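Local atomic coordinates of DNA polymerase III beta subunit (Streptococcus pyogenes, PDB entry 2AVT), a protein that probably acts as the ring-shaped sliding clamp of DNA replication, encircling DNA as a dimer and holding the polymerase on its template. Residues 5-10 and 90-95; 84-89 and 104-109. All blocks are in the same frame, centred on the assembly; numbering follows the deposited sequence.

Interaction 1 of 2, residues 5-10 and 90-95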
ATOM      1  N   SER A   5      25.807  -9.163 -20.805  1.00 25.17           N
ATOM      2  CA  SER A   5      24.730 -10.087 -20.483  1.00 25.79           C
ATOM      3  C   SER A   5      24.731 -10.173 -18.973  1.00 23.99           C
ATOM      4  O   SER A   5      25.789 -10.207 -18.350  1.00 26.28           O
ATOM      5  CB  SER A   5      25.003 -11.470 -21.081  1.00 28.30           C
ATOM      6  OG  SER A   5      24.999 -11.409 -22.498  1.00 37.04           O
ATOM      7  N   ILE A   6      23.555 -10.232 -18.375  1.00 24.08           N
ATOM      8  CA  ILE A   6      23.495 -10.272 -16.932  1.00 23.31           C
ATOM      9  C   ILE A   6      22.329 -11.097 -16.457  1.00 24.86           C
ATOM     10  O   ILE A   6      21.358 -11.298 -17.189  1.00 27.38           O
ATOM     11  CB  ILE A   6      23.365  -8.828 -16.367  1.00 23.16           C
ATOM     12  CG1 ILE A   6      23.553  -8.822 -14.853  1.00 23.20           C
ATOM     13  CG2 ILE A   6      21.989  -8.256 -16.701  1.00 23.27           C
ATOM     14  CD1 ILE A   6      23.680  -7.416 -14.279  1.00 24.85           C
ATOM     15  N   ASN A   7      22.437 -11.582 -15.226  1.00 25.74           N
ATOM     16  CA  ASN A   7      21.383 -12.365 -14.599  1.00 28.00           C
ATOM     17  C   ASN A   7      20.273 -11.361 -14.255  1.00 29.47           C
ATOM     18  O   ASN A   7      20.547 -10.318 -13.656  1.00 27.70           O
ATOM     19  CB  ASN A   7      21.931 -13.029 -13.333  1.00 28.05           C
ATOM     20  CG  ASN A   7      20.855 -13.704 -12.511  1.00 29.93           C
ATOM     21  OD1 ASN A   7      20.055 -13.040 -11.858  1.00 32.60           O
ATOM     22  ND2 ASN A   7      20.829 -15.034 -12.544  1.00 31.12           N
ATOM     23  N   ARG A   8      19.035 -11.678 -14.635  1.00 29.68           N
ATOM     24  CA  ARG A   8      17.886 -10.791 -14.404  1.00 30.59           C
ATOM     25  C   ARG A   8      17.651 -10.439 -12.932  1.00 30.02           C
ATOM     26  O   ARG A   8      17.485  -9.267 -12.576  1.00 29.83           O
ATOM     27  CB  ARG A   8      16.614 -11.430 -14.996  1.00 31.01           C
ATOM     28  CG  ARG A   8      15.371 -10.533 -15.020  1.00 35.42           C
ATOM     29  CD  ARG A   8      14.129 -11.340 -15.459  1.00 37.53           C
ATOM     30  NE  ARG A   8      13.960 -12.503 -14.587  1.00 42.11           N
ATOM     31  CZ  ARG A   8      13.153 -13.535 -14.821  1.00 42.43           C
ATOM     32  NH1 ARG A   8      12.403 -13.574 -15.918  1.00 38.92           N
ATOM     33  NH2 ARG A   8      13.120 -14.546 -13.958  1.00 41.53           N
ATOM     34  N   THR A   9      17.617 -11.450 -12.078  1.00 30.09           N
ATOM     35  CA  THR A   9      17.402 -11.217 -10.656  1.00 31.78           C
ATOM     36  C   THR A   9      18.484 -10.317 -10.055  1.00 31.94           C
ATOM     37  O   THR A   9      18.184  -9.416  -9.279  1.00 31.59           O
ATOM     38  CB  THR A   9      17.326 -12.556  -9.889  1.00 31.32           C
ATOM     39  OG1 THR A   9      16.043 -13.149 -10.117  1.00 32.48           O
ATOM     40  CG2 THR A   9      17.521 -12.342  -8.398  1.00 29.77           C
ATOM     41  N   LEU A  10      19.739 -10.549 -10.427  1.00 32.34           N
ATOM     42  CA  LEU A  10      20.842  -9.729  -9.918  1.00 32.20           C
ATOM     43  C   LEU A  10      20.666  -8.267 -10.359  1.00 31.85           C
ATOM     44  O   LEU A  10      20.787  -7.338  -9.559  1.00 30.84           O
ATOM     45  CB  LEU A  10      22.178 -10.252 -10.457  1.00 32.76           C
ATOM     46  CG  LEU A  10      23.456  -9.459 -10.141  1.00 34.90           C
ATOM     47  CD1 LEU A  10      23.943  -9.803  -8.742  1.00 33.68           C
ATOM     48  CD2 LEU A  10      24.538  -9.810 -11.154  1.00 33.68           C
ATOM     49  N   PRO A  90      11.135 -12.207 -19.772  1.00 28.32           N
ATOM     50  CA  PRO A  90      10.923 -13.637 -19.544  1.00 31.40           C
ATOM     51  C   PRO A  90      12.047 -14.546 -19.034  1.00 34.07           C
ATOM     52  O   PRO A  90      11.837 -15.294 -18.085  1.00 35.41           O
ATOM     53  CB  PRO A  90      10.355 -14.105 -20.885  1.00 30.27           C
ATOM     54  CG  PRO A  90      11.158 -13.301 -21.867  1.00 29.99           C
ATOM     55  CD  PRO A  90      11.218 -11.911 -21.216  1.00 27.94           C
ATOM     56  N   ASP A  91      13.224 -14.496 -19.651  1.00 36.35           N
ATOM     57  CA  ASP A  91      14.317 -15.375 -19.237  1.00 39.18           C
ATOM     58  C   ASP A  91      15.227 -14.918 -18.104  1.00 39.72           C
ATOM     59  O   ASP A  91      15.336 -13.727 -17.798  1.00 38.68           O
ATOM     60  CB  ASP A  91      15.175 -15.745 -20.446  1.00 41.53           C
ATOM     61  CG  ASP A  91      14.653 -16.973 -21.173  1.00 47.97           C
ATOM     62  OD1 ASP A  91      13.446 -17.011 -21.519  1.00 50.97           O
ATOM     63  OD2 ASP A  91      15.453 -17.905 -21.404  1.00 49.37           O
ATOM     64  N   ILE A  92      15.896 -15.896 -17.504  1.00 39.13           N
ATOM     65  CA  ILE A  92      16.805 -15.672 -16.391  1.00 40.43           C
ATOM     66  C   ILE A  92      17.943 -14.725 -16.739  1.00 37.28           C
ATOM     67  O   ILE A  92      18.448 -14.023 -15.869  1.00 37.78           O
ATOM     68  CB  ILE A  92      17.399 -17.009 -15.896  1.00 43.61           C
ATOM     69  CG1 ILE A  92      16.268 -17.971 -15.531  1.00 47.47           C
ATOM     70  CG2 ILE A  92      18.282 -16.770 -14.678  1.00 45.76           C
ATOM     71  CD1 ILE A  92      16.733 -19.352 -15.078  1.00 48.15           C
ATOM     72  N   SER A  93      18.349 -14.699 -18.002  1.00 33.74           N
ATOM     73  CA  SER A  93      19.433 -13.822 -18.409  1.00 34.13           C
ATOM     74  C   SER A  93      19.035 -12.822 -19.481  1.00 32.69           C
ATOM     75  O   SER A  93      18.235 -13.111 -20.371  1.00 31.92           O
ATOM     76  CB  SER A  93      20.647 -14.634 -18.880  1.00 37.17           C
ATOM     77  OG  SER A  93      20.285 -15.583 -19.863  1.00 42.33           O
ATOM     78  N   ILE A  94      19.623 -11.638 -19.385  1.00 29.82           N
ATOM     79  CA  ILE A  94      19.340 -10.560 -20.310  1.00 28.50           C
ATOM     80  C   ILE A  94      20.589 -10.082 -21.011  1.00 27.84           C
ATOM     81  O   ILE A  94      21.639  -9.910 -20.386  1.00 28.77           O
ATOM     82  CB  ILE A  94      18.718  -9.362 -19.569  1.00 28.03           C
ATOM     83  CG1 ILE A  94      17.424  -9.801 -18.890  1.00 28.42           C
ATOM     84  CG2 ILE A  94      18.446  -8.227 -20.541  1.00 27.99           C
ATOM     85  CD1 ILE A  94      16.778  -8.729 -18.063  1.00 32.38           C
ATOM     86  N   ASN A  95      20.473  -9.870 -22.313  1.00 25.89           N
ATOM     87  CA  ASN A  95      21.581  -9.373 -23.102  1.00 26.16           C
ATOM     88  C   ASN A  95      21.244  -7.923 -23.405  1.00 25.52           C
ATOM     89  O   ASN A  95      20.131  -7.620 -23.836  1.00 22.56           O
ATOM     90  CB  ASN A  95      21.716 -10.166 -24.398  1.00 27.02           C
ATOM     91  CG  ASN A  95      23.010  -9.871 -25.125  1.00 31.32           C
ATOM     92  OD1 ASN A  95      23.145  -8.851 -25.796  1.00 35.68           O
ATOM     93  ND2 ASN A  95      23.980 -10.767 -24.983  1.00 37.20           N
TER
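P90 meets R8 through its carbonyl: R8 NH1 sits 2.8 Å from P90 O, but the N-H...O angle of 118° marks the bond as weak, with the oxygen oblique to the guanidinium. The same NH1 has a stronger partner in L89 O, just before the segment. The chain bends at chi3 (55°), which turns NE out of an otherwise extended chain.

D91 contributes its backbone. Its carbonyl O lies over one face of the R8 guanidinium, 3.7 Å from R8 NE, without forming a bond, and its carboxylate is too distant from the arginine for a salt bridge.

At I92 the pairing becomes firm: R8 N donates to I92 O over 2.7 Å in a nearly straight bond (N-H...O 174°). I92 CG2 also packs against N7 ND2 (3.7 Å). The other end of the N7 amide is occupied within its own segment, where OD1 accepts from L10 N and so N-caps the helix that starts at R8.

S93 faces N7 as a non-hydrogen-bonded antiparallel pair, and S93 CA approaches I6 O at 3.4 Å in a CA-H...O contact. I94 and I6 form the hydrogen-bonded pair: I6 N to I94 O and I94 N to I6 O each measure 2.8 Å. Beyond the end of strand 3-7, R8 CG meets I94 CD1 at 3.8 Å, the two side chains crossing at about a right angle. N95 closes the register opposite S5, on the sheet face shared with N7 and S93, while buried I6 and I94 project from the other face.

Two adjacent antiparallel strands, one running through an asparagine N-cap straight into a helix, are consistent with the DNA-clamp fold, in which helices pack on antiparallel sheets.

Interaction 2 of 2, residues 84-89 and 104-109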
ATOM      1  N   ASN A  84      10.907  -1.351 -14.916  1.00 20.84           N
ATOM      2  CA  ASN A  84       9.685  -2.132 -15.159  1.00 23.35           C
ATOM      3  C   ASN A  84       9.902  -3.057 -16.372  1.00 20.97           C
ATOM      4  O   ASN A  84       9.437  -4.194 -16.392  1.00 24.21           O
ATOM      5  CB  ASN A  84       8.474  -1.227 -15.441  1.00 22.20           C
ATOM      6  CG  ASN A  84       8.048  -0.428 -14.228  1.00 24.18           C
ATOM      7  OD1 ASN A  84       8.148  -0.896 -13.095  1.00 26.00           O
ATOM      8  ND2 ASN A  84       7.556   0.777 -14.461  1.00 24.21           N
ATOM      9  N   ILE A  85      10.599  -2.564 -17.385  1.00 20.35           N
ATOM     10  CA  ILE A  85      10.869  -3.392 -18.560  1.00 23.72           C
ATOM     11  C   ILE A  85      11.736  -4.605 -18.187  1.00 24.84           C
ATOM     12  O   ILE A  85      11.374  -5.752 -18.483  1.00 25.65           O
ATOM     13  CB  ILE A  85      11.549  -2.575 -19.660  1.00 23.41           C
ATOM     14  CG1 ILE A  85      10.496  -1.716 -20.362  1.00 22.37           C
ATOM     15  CG2 ILE A  85      12.222  -3.497 -20.675  1.00 23.07           C
ATOM     16  CD1 ILE A  85      11.065  -0.530 -21.045  1.00 25.35           C
ATOM     17  N   ILE A  86      12.851  -4.350 -17.507  1.00 23.88           N
ATOM     18  CA  ILE A  86      13.763  -5.406 -17.083  1.00 23.47           C
ATOM     19  C   ILE A  86      13.029  -6.426 -16.228  1.00 24.79           C
ATOM     20  O   ILE A  86      13.185  -7.633 -16.411  1.00 24.14           O
ATOM     21  CB  ILE A  86      14.955  -4.827 -16.269  1.00 23.40           C
ATOM     22  CG1 ILE A  86      15.855  -4.010 -17.196  1.00 21.24           C
ATOM     23  CG2 ILE A  86      15.735  -5.949 -15.575  1.00 21.93           C
ATOM     24  CD1 ILE A  86      16.507  -4.828 -18.324  1.00 22.79           C
ATOM     25  N   SER A  87      12.211  -5.939 -15.303  1.00 25.90           N
ATOM     26  CA  SER A  87      11.464  -6.830 -14.419  1.00 26.44           C
ATOM     27  C   SER A  87      10.415  -7.646 -15.163  1.00 24.90           C
ATOM     28  O   SER A  87       9.936  -8.649 -14.646  1.00 24.95           O
ATOM     29  CB  SER A  87      10.770  -6.031 -13.306  1.00 26.11           C
ATOM     30  OG  SER A  87      11.699  -5.229 -12.587  1.00 32.37           O
ATOM     31  N   SER A  88      10.052  -7.215 -16.365  1.00 24.56           N
ATOM     32  CA  SER A  88       9.036  -7.920 -17.135  1.00 24.95           C
ATOM     33  C   SER A  88       9.605  -8.937 -18.119  1.00 24.85           C
ATOM     34  O   SER A  88       8.842  -9.711 -18.700  1.00 24.04           O
ATOM     35  CB  SER A  88       8.185  -6.932 -17.932  1.00 22.55           C
ATOM     36  OG  SER A  88       8.846  -6.594 -19.141  1.00 26.43           O
ATOM     37  N   LEU A  89      10.924  -8.936 -18.317  1.00 25.36           N
ATOM     38  CA  LEU A  89      11.540  -9.856 -19.278  1.00 25.75           C
ATOM     39  C   LEU A  89      11.382 -11.294 -18.818  1.00 27.45           C
ATOM     40  O   LEU A  89      11.484 -11.592 -17.628  1.00 26.81           O
ATOM     41  CB  LEU A  89      13.001  -9.484 -19.512  1.00 25.45           C
ATOM     42  CG  LEU A  89      13.089  -8.163 -20.293  1.00 25.76           C
ATOM     43  CD1 LEU A  89      14.540  -7.718 -20.437  1.00 26.49           C
ATOM     44  CD2 LEU A  89      12.458  -8.348 -21.662  1.00 27.78           C
ATOM     45  N   VAL A 104      19.185   0.962 -26.826  1.00 26.26           N
ATOM     46  CA  VAL A 104      19.687  -0.311 -26.333  1.00 24.91           C
ATOM     47  C   VAL A 104      18.681  -1.392 -26.664  1.00 25.10           C
ATOM     48  O   VAL A 104      17.473  -1.220 -26.480  1.00 24.81           O
ATOM     49  CB  VAL A 104      19.931  -0.327 -24.800  1.00 25.37           C
ATOM     50  CG1 VAL A 104      21.135   0.545 -24.459  1.00 29.64           C
ATOM     51  CG2 VAL A 104      18.701   0.150 -24.064  1.00 25.76           C
ATOM     52  N   VAL A 105      19.191  -2.508 -27.165  1.00 24.23           N
ATOM     53  CA  VAL A 105      18.360  -3.644 -27.508  1.00 23.16           C
ATOM     54  C   VAL A 105      18.508  -4.625 -26.360  1.00 24.99           C
ATOM     55  O   VAL A 105      19.618  -5.086 -26.064  1.00 22.22           O
ATOM     56  CB  VAL A 105      18.847  -4.314 -28.800  1.00 24.55           C
ATOM     57  CG1 VAL A 105      17.972  -5.519 -29.129  1.00 25.62           C
ATOM     58  CG2 VAL A 105      18.858  -3.300 -29.936  1.00 21.65           C
ATOM     59  N   LEU A 106      17.386  -4.927 -25.715  1.00 22.17           N
ATOM     60  CA  LEU A 106      17.353  -5.849 -24.597  1.00 24.13           C
ATOM     61  C   LEU A 106      16.770  -7.163 -25.124  1.00 27.23           C
ATOM     62  O   LEU A 106      15.648  -7.181 -25.646  1.00 26.37           O
ATOM     63  CB  LEU A 106      16.453  -5.294 -23.494  1.00 22.65           C
ATOM     64  CG  LEU A 106      16.726  -3.864 -22.998  1.00 23.85           C
ATOM     65  CD1 LEU A 106      15.637  -3.446 -22.019  1.00 19.12           C
ATOM     66  CD2 LEU A 106      18.102  -3.802 -22.313  1.00 19.79           C
ATOM     67  N   THR A 107      17.528  -8.250 -24.993  1.00 24.86           N
ATOM     68  CA  THR A 107      17.071  -9.553 -25.462  1.00 26.38           C
ATOM     69  C   THR A 107      17.039 -10.550 -24.317  1.00 26.98           C
ATOM     70  O   THR A 107      18.034 -10.742 -23.603  1.00 28.18           O
ATOM     71  CB  THR A 107      17.984 -10.104 -26.571  1.00 28.79           C
ATOM     72  OG1 THR A 107      17.991  -9.192 -27.672  1.00 31.34           O
ATOM     73  CG2 THR A 107      17.480 -11.463 -27.060  1.00 31.44           C
ATOM     74  N   SER A 108      15.879 -11.161 -24.126  1.00 25.78           N
ATOM     75  CA  SER A 108      15.687 -12.146 -23.076  1.00 28.10           C
ATOM     76  C   SER A 108      14.733 -13.192 -23.626  1.00 28.75           C
ATOM     77  O   SER A 108      13.539 -12.938 -23.768  1.00 29.31           O
ATOM     78  CB  SER A 108      15.080 -11.499 -21.830  1.00 26.96           C
ATOM     79  OG  SER A 108      14.902 -12.451 -20.798  1.00 26.51           O
ATOM     80  N   GLY A 109      15.265 -14.369 -23.929  1.00 29.10           N
ATOM     81  CA  GLY A 109      14.432 -15.421 -24.475  1.00 28.35           C
ATOM     82  C   GLY A 109      14.015 -15.013 -25.870  1.00 27.44           C
ATOM     83  O   GLY A 109      14.832 -14.530 -26.651  1.00 28.41           O
TER
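The carbonyl O of I85, a residue whose side chain meets L106 across the contact, is gripped twice by S88: S88 OG donates over 2.7 Å, in the carbonyl plane and on a lone pair, and S88 N over 2.9 Å. Both bonds stay within 84-89. Across to the strand, the meeting is apolar. L106 CD1 touches both isoleucines, 3.7 Å from I85 CG2 and 4.0 Å from I86 CD1, and the leucine crosses each at about a right angle. With CG anti to the carbonyl carbon of L106 (chi1 -53°) and CD1 anti to CA (chi2 174°), the side chain extends to the helix. One turn on, L89 CB packs against S108 CB at 3.7 Å, and L89 CD1 touches L106 CB at 4.3 Å. S108 OG, buried beside L89, accepts from D91 N. The second subunit approaches the same helix, its R277 bonding S88 O and its I281 packing on I85. No hydrogen bond links the two segments, and all five touching residues are buried; between these two segments the attachment therefore rests on apolar contact, while I85 O is held by S88 and S108 OG by D91 N.

How the interactions relate
From the N terminus the order is 5-10, 84-89, 90-95, 104-109, so the two contacts cross rather than nest. Interaction 1 closes a long loop of 79 residues, bringing the first strand and the start of helix 8-18 beside strand 93-99; interaction 2 closes 14 residues, folding helix 79-88 onto strand 103-108. Residues 84-89 run directly into 90-95, and strands 93-99 and 103-108 are neighbours in one antiparallel sheet. The contact centres are 8 Å apart, and they also touch through I94 CD1 and L89 CD1 at 3.4 Å. Together they tie strands 3-7, 93-99 and 103-108 to one another and to helix 79-88 and the start of helix 8-18.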